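Local coordinates for protein TetR family transcriptional regulator (Clostridium perfringens, PDB 6AZH) that probably binds DNA through its N-terminal helix-turn-helix domain and acts as a dimeric regulator of transcription, perhaps of fatty acid metabolism genes, at residues Asp179-Thr182 and Ile183-Asp187; Glu135-Lys139 and Lys140-Glu144; Asp116-Arg119 and Asn120-Glu124; Phe172-Asn175 and Lys176-Glu180. All blocks are in the same frame, centred on the assembly; numbering follows the deposited sequence.

Interaction 1. Residues Asp179-Thr182 and Ile183-Asp187; sequences DEIT and INILD
The C-terminal helix 174-187 packs against the second subunit, and E180 and N184 meet one turn apart on the side that faces it. Their side chains do not bond directly. Two waters join them instead. Water 1 donates to E180 OE1 and accepts from N184 ND2 at 2.9 Å. Water 2 donates both to E180 OE1 and to N184 OD1, the latter at 2.6 Å. The N184 amide is thus held at both ends, which fixes its flip. N184 CG lies anti to its own carbonyl carbon (chi1 -68°). This turns the amide back over the preceding turn, with CG 3.1 Å from E180 O. That carbonyl is taken by the backbone, N184 N to E180 O at 2.9 Å. The same i to i+4 pattern continues with I185 N to I181 O at 2.8 Å and L186 N to T182 O.

The apolar pairs lie on other sides of the helix. The tip of I185, CD1, reaches I181 CG2 at 3.7 Å, and the two side chains meet at a slant. T182 and L186 run side by side, with T182 CG2 3.8 Å from L186 CD1. T182 OG1 turns back to I178 O. I181, T182 and I185 also touch F91 or F87 of helix 79-96.

Across the dimer, N184 OD1 accepts from R143 of the second subunit. E180 OE1 takes two waters and D146 N of that subunit, a set of donors that suits a carboxylate. R143 of the second subunit adds only a long, weak ion pair.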
# COMPACT_ATOMS: atom_id res chain seq x y z
N ASP A 179 7.76 17.47 4.14
CA ASP A 179 8.32 17.99 5.39
C ASP A 179 7.83 17.21 6.59
O ASP A 179 8.61 16.90 7.50
CB ASP A 179 7.97 19.48 5.54
CG ASP A 179 8.76 20.36 4.58
OD1 ASP A 179 9.74 19.87 3.98
OD2 ASP A 179 8.39 21.54 4.43
N GLU A 180 6.53 16.87 6.62
CA GLU A 180 5.97 16.18 7.78
C GLU A 180 6.51 14.76 7.87
O GLU A 180 6.88 14.30 8.96
CB GLU A 180 4.43 16.14 7.72
CG GLU A 180 3.74 17.47 7.96
CD GLU A 180 2.93 17.51 9.25
OE1 GLU A 180 2.99 16.54 10.05
OE2 GLU A 180 2.23 18.52 9.48
N ILE A 181 6.53 14.04 6.75
CA ILE A 181 6.96 12.64 6.77
C ILE A 181 8.44 12.54 7.11
O ILE A 181 8.87 11.61 7.80
CB ILE A 181 6.63 11.96 5.43
CG1 ILE A 181 5.11 11.90 5.22
CG2 ILE A 181 7.24 10.56 5.39
CD1 ILE A 181 4.44 10.73 5.86
N THR A 182 9.24 13.47 6.60
CA THR A 182 10.67 13.47 6.92
C THR A 182 10.87 13.56 8.43
O THR A 182 11.64 12.79 9.02
CB THR A 182 11.39 14.62 6.20
OG1 THR A 182 11.26 14.46 4.78
CG2 THR A 182 12.88 14.64 6.57
N ILE A 183 10.17 14.48 9.08
CA ILE A 183 10.30 14.60 10.53
C ILE A 183 9.74 13.37 11.23
O ILE A 183 10.38 12.81 12.13
CB ILE A 183 9.63 15.90 11.03
CG1 ILE A 183 10.42 17.11 10.54
CG2 ILE A 183 9.58 15.91 12.54
CD1 ILE A 183 9.66 18.43 10.65
N ASN A 184 8.56 12.89 10.80
CA ASN A 184 7.99 11.71 11.45
C ASN A 184 8.95 10.53 11.39
O ASN A 184 9.15 9.84 12.39
CB ASN A 184 6.66 11.34 10.79
CG ASN A 184 5.57 12.36 11.04
OD1 ASN A 184 5.72 13.28 11.85
ND2 ASN A 184 4.44 12.20 10.35
N ILE A 185 9.57 10.31 10.23
CA ILE A 185 10.45 9.15 10.07
C ILE A 185 11.76 9.34 10.82
O ILE A 185 12.23 8.43 11.51
CB ILE A 185 10.71 8.88 8.57
CG1 ILE A 185 9.46 8.37 7.87
CG2 ILE A 185 11.84 7.88 8.42
CD1 ILE A 185 9.68 8.04 6.41
N LEU A 186 12.38 10.51 10.68
CA LEU A 186 13.70 10.68 11.29
C LEU A 186 13.61 10.91 12.80
O LEU A 186 14.35 10.29 13.58
CB LEU A 186 14.44 11.85 10.60
CG LEU A 186 14.78 11.62 9.12
CD1 LEU A 186 15.57 12.80 8.53
CD2 LEU A 186 15.56 10.34 8.97
N ASP A 187 12.70 11.78 13.24
CA ASP A 187 12.62 12.17 14.65
C ASP A 187 11.59 11.38 15.45
O ASP A 187 11.57 11.47 16.67
CB ASP A 187 12.28 13.66 14.77
CG ASP A 187 13.35 14.56 14.17
OD1 ASP A 187 14.53 14.37 14.52
OD2 ASP A 187 13.02 15.43 13.34
O HOH W 1 2.10 13.89 10.15
O HOH W 2 5.28 15.87 11.65

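Interaction 2. Residues Glu135-Lys139 and Lys140-Glu144; sequences EAISK and KQIRE
The I137 side chain, in the last turn of helix 113-138, and that of E144, in the loop after it, cross at about a right angle. The CG2 branch of I137 meets the carboxylate, 3.6 Å from E144 OE1. E144 CG lies anti to its backbone N (chi1 -161°), and the chain then bends at chi2, which brings the carboxylate back to the isoleucine. The other branch, I137 CG1, faces R143 O and the I142 side chain, with I142 CG2 at 4.0 Å. A136 is pressed harder: its CB lies 3.4 Å from I142 CG1, tighter than a usual carbon contact. Q141 runs extended past K139 CB, and its amide bonds to E78 and to I80 N at the start of helix 79-96.

The backbone that carries these side chains forms a Schellman motif. K140 is the C-prime residue and has positive phi (56°). Q141 N bonds to A136 O at 2.9 Å, nearly end-on to the carbonyl. K140 N bonds to I137 O at the same length, but from well above the carbonyl plane. Water 3 donates to I137 O and, at 2.6 Å, to I142 O.

Within the last turn K139 NZ forms a salt bridge with E135 OE1 at 2.7 Å, on the anti lone pair of OE1. E135 O accepts from both K139 N and S138 OG, on the same face of its plane. K140 N and Q141 N thus take up the last carbonyls, water 3 donates a further bond to I137 O, and the A136-I142 contact packs the outgoing chain back on the last turn.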
# COMPACT_ATOMS: atom_id res chain seq x y z
N GLU A 135 24.94 2.30 4.88
CA GLU A 135 25.96 3.33 5.03
C GLU A 135 25.64 4.25 6.20
O GLU A 135 26.54 4.62 6.97
CB GLU A 135 26.11 4.13 3.75
CG GLU A 135 27.45 4.87 3.66
CD GLU A 135 27.52 5.87 2.52
OE1 GLU A 135 28.20 6.91 2.68
OE2 GLU A 135 26.89 5.63 1.46
N ALA A 136 24.37 4.63 6.34
CA ALA A 136 23.96 5.52 7.43
C ALA A 136 24.21 4.87 8.78
O ALA A 136 24.62 5.55 9.74
CB ALA A 136 22.48 5.88 7.29
N ILE A 137 23.95 3.57 8.90
CA ILE A 137 24.19 2.89 10.16
C ILE A 137 25.68 2.81 10.46
O ILE A 137 26.12 3.08 11.58
CB ILE A 137 23.53 1.49 10.14
CG1 ILE A 137 22.01 1.67 10.14
CG2 ILE A 137 23.96 0.67 11.33
CD1 ILE A 137 21.23 0.38 9.98
N SER A 138 26.49 2.49 9.45
CA SER A 138 27.93 2.42 9.69
C SER A 138 28.49 3.77 10.11
O SER A 138 29.44 3.84 10.90
CB SER A 138 28.64 1.89 8.45
OG SER A 138 28.86 2.91 7.50
N LYS A 139 27.91 4.87 9.63
CA LYS A 139 28.37 6.20 10.00
C LYS A 139 27.69 6.73 11.25
O LYS A 139 27.88 7.89 11.61
CB LYS A 139 28.19 7.16 8.83
CG LYS A 139 29.28 6.98 7.77
CD LYS A 139 29.12 7.91 6.60
CE LYS A 139 30.40 8.01 5.81
NZ LYS A 139 30.21 7.68 4.36
N LYS A 140 26.91 5.87 11.94
CA LYS A 140 26.21 6.20 13.18
C LYS A 140 25.29 7.41 13.02
O LYS A 140 25.12 8.21 13.94
CB LYS A 140 27.19 6.41 14.34
CG LYS A 140 28.03 5.17 14.60
CD LYS A 140 28.85 5.29 15.87
CE LYS A 140 29.70 4.05 16.06
NZ LYS A 140 28.93 2.83 15.66
N GLN A 141 24.66 7.52 11.85
CA GLN A 141 23.66 8.56 11.62
C GLN A 141 22.25 8.02 11.72
O GLN A 141 21.31 8.81 11.81
CB GLN A 141 23.87 9.22 10.25
CG GLN A 141 25.19 10.00 10.20
CD GLN A 141 25.62 10.39 8.81
OE1 GLN A 141 24.98 10.03 7.81
NE2 GLN A 141 26.72 11.13 8.73
N ILE A 142 22.09 6.69 11.69
CA ILE A 142 20.81 6.01 11.85
C ILE A 142 21.01 4.90 12.87
O ILE A 142 22.07 4.27 12.91
CB ILE A 142 20.33 5.46 10.49
CG1 ILE A 142 20.00 6.61 9.53
CG2 ILE A 142 19.16 4.44 10.64
CD1 ILE A 142 18.73 7.33 9.81
N ARG A 143 19.99 4.65 13.69
CA ARG A 143 20.07 3.61 14.70
C ARG A 143 20.26 2.23 14.07
O ARG A 143 19.79 1.95 12.96
CB ARG A 143 18.79 3.60 15.57
CG ARG A 143 17.51 3.30 14.77
CD ARG A 143 16.25 3.14 15.67
NE ARG A 143 16.29 1.88 16.41
CZ ARG A 143 15.54 0.81 16.15
NH1 ARG A 143 14.67 0.81 15.15
NH2 ARG A 143 15.67 -0.28 16.90
N GLU A 144 20.97 1.36 14.78
CA GLU A 144 21.07 -0.02 14.35
C GLU A 144 19.69 -0.67 14.41
O GLU A 144 18.98 -0.55 15.41
CB GLU A 144 22.05 -0.79 15.24
CG GLU A 144 22.54 -2.07 14.59
CD GLU A 144 23.93 -1.93 14.03
OE1 GLU A 144 24.21 -2.54 12.98
OE2 GLU A 144 24.75 -1.20 14.64
O HOH W 3 24.31 3.61 14.08

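Interaction 3. Residues Asp116-Arg119 and Asn120-Glu124; sequences DELR and NKITE
R119 O accepts two bonds from T123, one turn later in helix 113-138 of the TetR-like C-terminal domain. T123 N reaches it at 2.8 Å and T123 OG1 at 2.9 Å. The two donors come from opposite faces of the carbonyl plane, and the hydroxyl sits above it. T123 OG1 lies anti to its own carbonyl carbon (chi1 -68°), which points the hydroxyl back down the helix at R119 O. This is the usual way a helical threonine returns its hydroxyl proton to the preceding turn. T123 also packs on S167 of the second subunit.

The other bonds across the turn are regular i to i+4 pairs. N120 N binds D116 O, K121 N binds E117 O, and I122 N binds L118 O at 3.0 Å. L118 and I122 follow each other on the buried side. They meet loosely, with L118 CD1 4.3 Å from I122 CG1, and both touch L108. L118 also packs on I58 of helix 50-74, and K121 on L62 of that helix.

The R119 guanidinium is gripped at two places. NH1 gives bonds to L108 O and G110 O in the loop before this helix. The chain bends at chi3 (-62°), which brings the group back alongside its own helix. There R119 NH2 makes a salt bridge to D116 OD1 at 2.6 Å, from above the carboxylate plane.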
# COMPACT_ATOMS: atom_id res chain seq x y z
N ASP A 116 4.63 -11.77 -8.98
CA ASP A 116 5.96 -12.09 -8.46
C ASP A 116 7.02 -11.24 -9.14
O ASP A 116 7.91 -10.68 -8.49
CB ASP A 116 6.27 -13.57 -8.67
CG ASP A 116 5.51 -14.48 -7.73
OD1 ASP A 116 5.30 -14.10 -6.56
OD2 ASP A 116 5.14 -15.60 -8.16
N GLU A 117 6.94 -11.15 -10.48
CA GLU A 117 7.92 -10.39 -11.25
C GLU A 117 7.86 -8.91 -10.91
O GLU A 117 8.91 -8.26 -10.77
CB GLU A 117 7.69 -10.62 -12.74
CG GLU A 117 8.14 -12.00 -13.20
CD GLU A 117 7.47 -12.47 -14.49
OE1 GLU A 117 6.72 -11.68 -15.12
OE2 GLU A 117 7.69 -13.63 -14.88
N LEU A 118 6.65 -8.36 -10.78
CA LEU A 118 6.49 -6.97 -10.34
C LEU A 118 7.13 -6.75 -8.98
O LEU A 118 7.84 -5.75 -8.78
CB LEU A 118 5.01 -6.62 -10.28
CG LEU A 118 4.67 -5.28 -9.62
CD1 LEU A 118 5.34 -4.13 -10.34
CD2 LEU A 118 3.18 -5.06 -9.52
N ARG A 119 6.87 -7.64 -8.02
CA ARG A 119 7.47 -7.48 -6.70
C ARG A 119 8.99 -7.58 -6.76
O ARG A 119 9.69 -6.89 -6.01
CB ARG A 119 6.90 -8.52 -5.73
CG ARG A 119 5.54 -8.17 -5.15
CD ARG A 119 5.10 -9.15 -4.07
NE ARG A 119 4.95 -10.51 -4.58
CZ ARG A 119 3.80 -11.04 -5.00
NH1 ARG A 119 2.68 -10.33 -4.99
NH2 ARG A 119 3.78 -12.29 -5.45
N ASN A 120 9.52 -8.44 -7.63
CA ASN A 120 10.98 -8.50 -7.79
C ASN A 120 11.52 -7.18 -8.31
O ASN A 120 12.63 -6.78 -7.92
CB ASN A 120 11.39 -9.63 -8.73
CG ASN A 120 11.11 -11.02 -8.14
OD1 ASN A 120 10.61 -11.16 -7.01
ND2 ASN A 120 11.41 -12.05 -8.92
N LYS A 121 10.78 -6.48 -9.16
CA LYS A 121 11.23 -5.18 -9.65
C LYS A 121 11.21 -4.14 -8.55
O LYS A 121 12.12 -3.31 -8.45
CB LYS A 121 10.36 -4.73 -10.82
CG LYS A 121 11.01 -4.86 -12.18
CD LYS A 121 11.25 -6.29 -12.55
CE LYS A 121 11.12 -6.51 -14.06
NZ LYS A 121 12.22 -5.84 -14.83
N ILE A 122 10.16 -4.15 -7.72
CA ILE A 122 10.10 -3.22 -6.58
C ILE A 122 11.21 -3.53 -5.59
O ILE A 122 11.82 -2.62 -5.01
CB ILE A 122 8.70 -3.30 -5.94
CG1 ILE A 122 7.63 -2.82 -6.95
CG2 ILE A 122 8.64 -2.53 -4.63
CD1 ILE A 122 7.81 -1.40 -7.43
N THR A 123 11.49 -4.82 -5.38
CA THR A 123 12.55 -5.22 -4.46
C THR A 123 13.90 -4.67 -4.91
O THR A 123 14.68 -4.18 -4.09
CB THR A 123 12.59 -6.75 -4.34
OG1 THR A 123 11.41 -7.18 -3.66
CG2 THR A 123 13.82 -7.22 -3.54
N GLU A 124 14.18 -4.75 -6.22
CA GLU A 124 15.38 -4.11 -6.77
C GLU A 124 15.46 -2.64 -6.38
O GLU A 124 16.53 -2.15 -5.99
CB GLU A 124 15.40 -4.25 -8.29
CG GLU A 124 15.73 -5.65 -8.78
CD GLU A 124 15.53 -5.81 -10.28
OE1 GLU A 124 15.38 -4.78 -10.98
OE2 GLU A 124 15.53 -6.96 -10.77

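Interaction 4. Residues Phe172-Asn175 and Lys176-Glu180; sequences FNVN and KVIDE
N173 and K176 touch first at the start of helix 174-187. The oxygen N173 OD1 accepts from K176 N at 3.2 Å, with a nearly straight N-H (167°). The donor lies above the plane of the amide. N175 N also points to N173 OD1, but that bond is weak. The other end of the amide faces the lysine chain, which crosses it obliquely: N173 ND2 is 3.6 Å from K176 CD. Water 4 accepts from both N173 ND2 and K176 NZ, the latter at 2.7 Å. N173 CG is anti to the backbone N (chi1 -177°), and this sets the amide beside the first turn. With OD1 on the backbone and ND2 on the water, the flip of the amide is defined.

The backbone backs this up. V177 N bonds to N173 O at 3.0 Å and I178 N to V174 O at 2.9 Å. D179 N bonds to N175 O.

F172, just before the cap, lies against V177. Its CE1 lies 3.6 Å from V177 CG2, and the two side chains cross at about a right angle. V174 and I178 lie side by side, less closely, through V174 CG2 and I178 CD1. Further out, F172 lies against T161 and Y164 of helix 147-165, and its ring meets that of Y95. V174 and I178 rest on helix 79-96. V177 also reaches L149 of the second subunit.

An asparagine whose side chain accepts from first-turn N-H groups that lack a helical partner is a classic N-cap. Here it opens the C-terminal helix of a TetR-like regulator.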
# COMPACT_ATOMS: atom_id res chain seq x y z
N PHE A 172 -4.31 17.69 -1.28
CA PHE A 172 -2.96 17.18 -1.03
C PHE A 172 -1.90 18.23 -1.37
O PHE A 172 -1.92 18.81 -2.46
CB PHE A 172 -2.77 15.93 -1.88
CG PHE A 172 -1.47 15.22 -1.66
CD1 PHE A 172 -1.34 14.29 -0.65
CD2 PHE A 172 -0.38 15.46 -2.49
CE1 PHE A 172 -0.14 13.62 -0.45
CE2 PHE A 172 0.81 14.79 -2.30
CZ PHE A 172 0.93 13.87 -1.29
N ASN A 173 -0.96 18.45 -0.45
CA ASN A 173 0.13 19.41 -0.64
C ASN A 173 1.44 18.65 -0.52
O ASN A 173 1.84 18.28 0.58
CB ASN A 173 0.05 20.54 0.38
CG ASN A 173 1.12 21.61 0.17
OD1 ASN A 173 2.25 21.32 -0.23
ND2 ASN A 173 0.77 22.86 0.46
N VAL A 174 2.12 18.45 -1.65
CA VAL A 174 3.26 17.54 -1.68
C VAL A 174 4.40 18.07 -0.81
O VAL A 174 5.11 17.29 -0.16
CB VAL A 174 3.71 17.28 -3.12
CG1 VAL A 174 4.30 18.53 -3.74
CG2 VAL A 174 4.71 16.13 -3.16
N ASN A 175 4.61 19.39 -0.79
CA ASN A 175 5.74 19.92 -0.04
C ASN A 175 5.51 19.81 1.46
O ASN A 175 6.44 19.53 2.22
CB ASN A 175 6.01 21.37 -0.43
CG ASN A 175 6.64 21.48 -1.80
OD1 ASN A 175 7.56 20.73 -2.12
ND2 ASN A 175 6.14 22.40 -2.61
N LYS A 176 4.27 20.02 1.90
CA LYS A 176 3.95 19.84 3.31
C LYS A 176 4.08 18.38 3.71
O LYS A 176 4.52 18.07 4.83
CB LYS A 176 2.54 20.35 3.61
CG LYS A 176 2.45 21.87 3.67
CD LYS A 176 1.04 22.35 3.98
CE LYS A 176 0.97 23.88 4.04
NZ LYS A 176 -0.43 24.36 3.83
N VAL A 177 3.70 17.46 2.82
CA VAL A 177 3.79 16.04 3.14
C VAL A 177 5.24 15.61 3.25
O VAL A 177 5.60 14.86 4.16
CB VAL A 177 3.03 15.20 2.09
CG1 VAL A 177 3.35 13.75 2.29
CG2 VAL A 177 1.53 15.45 2.23
N ILE A 178 6.09 16.07 2.32
CA ILE A 178 7.52 15.77 2.42
C ILE A 178 8.06 16.23 3.76
O ILE A 178 8.75 15.48 4.46
CB ILE A 178 8.29 16.42 1.25
CG1 ILE A 178 7.97 15.72 -0.06
CG2 ILE A 178 9.79 16.35 1.48
CD1 ILE A 178 8.42 16.51 -1.29
N ASP A 179 7.76 17.47 4.14
CA ASP A 179 8.32 17.99 5.39
C ASP A 179 7.83 17.21 6.59
O ASP A 179 8.61 16.90 7.50
CB ASP A 179 7.97 19.48 5.54
CG ASP A 179 8.76 20.36 4.58
OD1 ASP A 179 9.74 19.87 3.98
OD2 ASP A 179 8.39 21.54 4.43
N GLU A 180 6.53 16.87 6.62
CA GLU A 180 5.97 16.18 7.78
C GLU A 180 6.51 14.76 7.87
O GLU A 180 6.88 14.30 8.96
CB GLU A 180 4.43 16.14 7.72
CG GLU A 180 3.74 17.47 7.96
CD GLU A 180 2.93 17.51 9.25
OE1 GLU A 180 2.99 16.54 10.05
OE2 GLU A 180 2.23 18.52 9.48
O HOH W 4 -1.62 22.90 1.85

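In the fold
From the N terminus, interaction 3 comes first, in the early turns of helix 113-138. Interaction 2 follows at the far end of the same helix, where the chain turns toward helix 147-165; their centres are about 26 Å apart. Interaction 4 opens helix 174-187 and interaction 1 continues it, sharing D179 and E180. All four are local, each within about two turns of helix or round one helix end, so none closes a long loop and none cross; only interactions 4 and 1 overlap. Interactions 3 and 4 lie on opposite sides of the chain's centre. Every contact touches the second subunit. The loop of interaction 2 in one subunit faces helix 174-187 of the other at interaction 1.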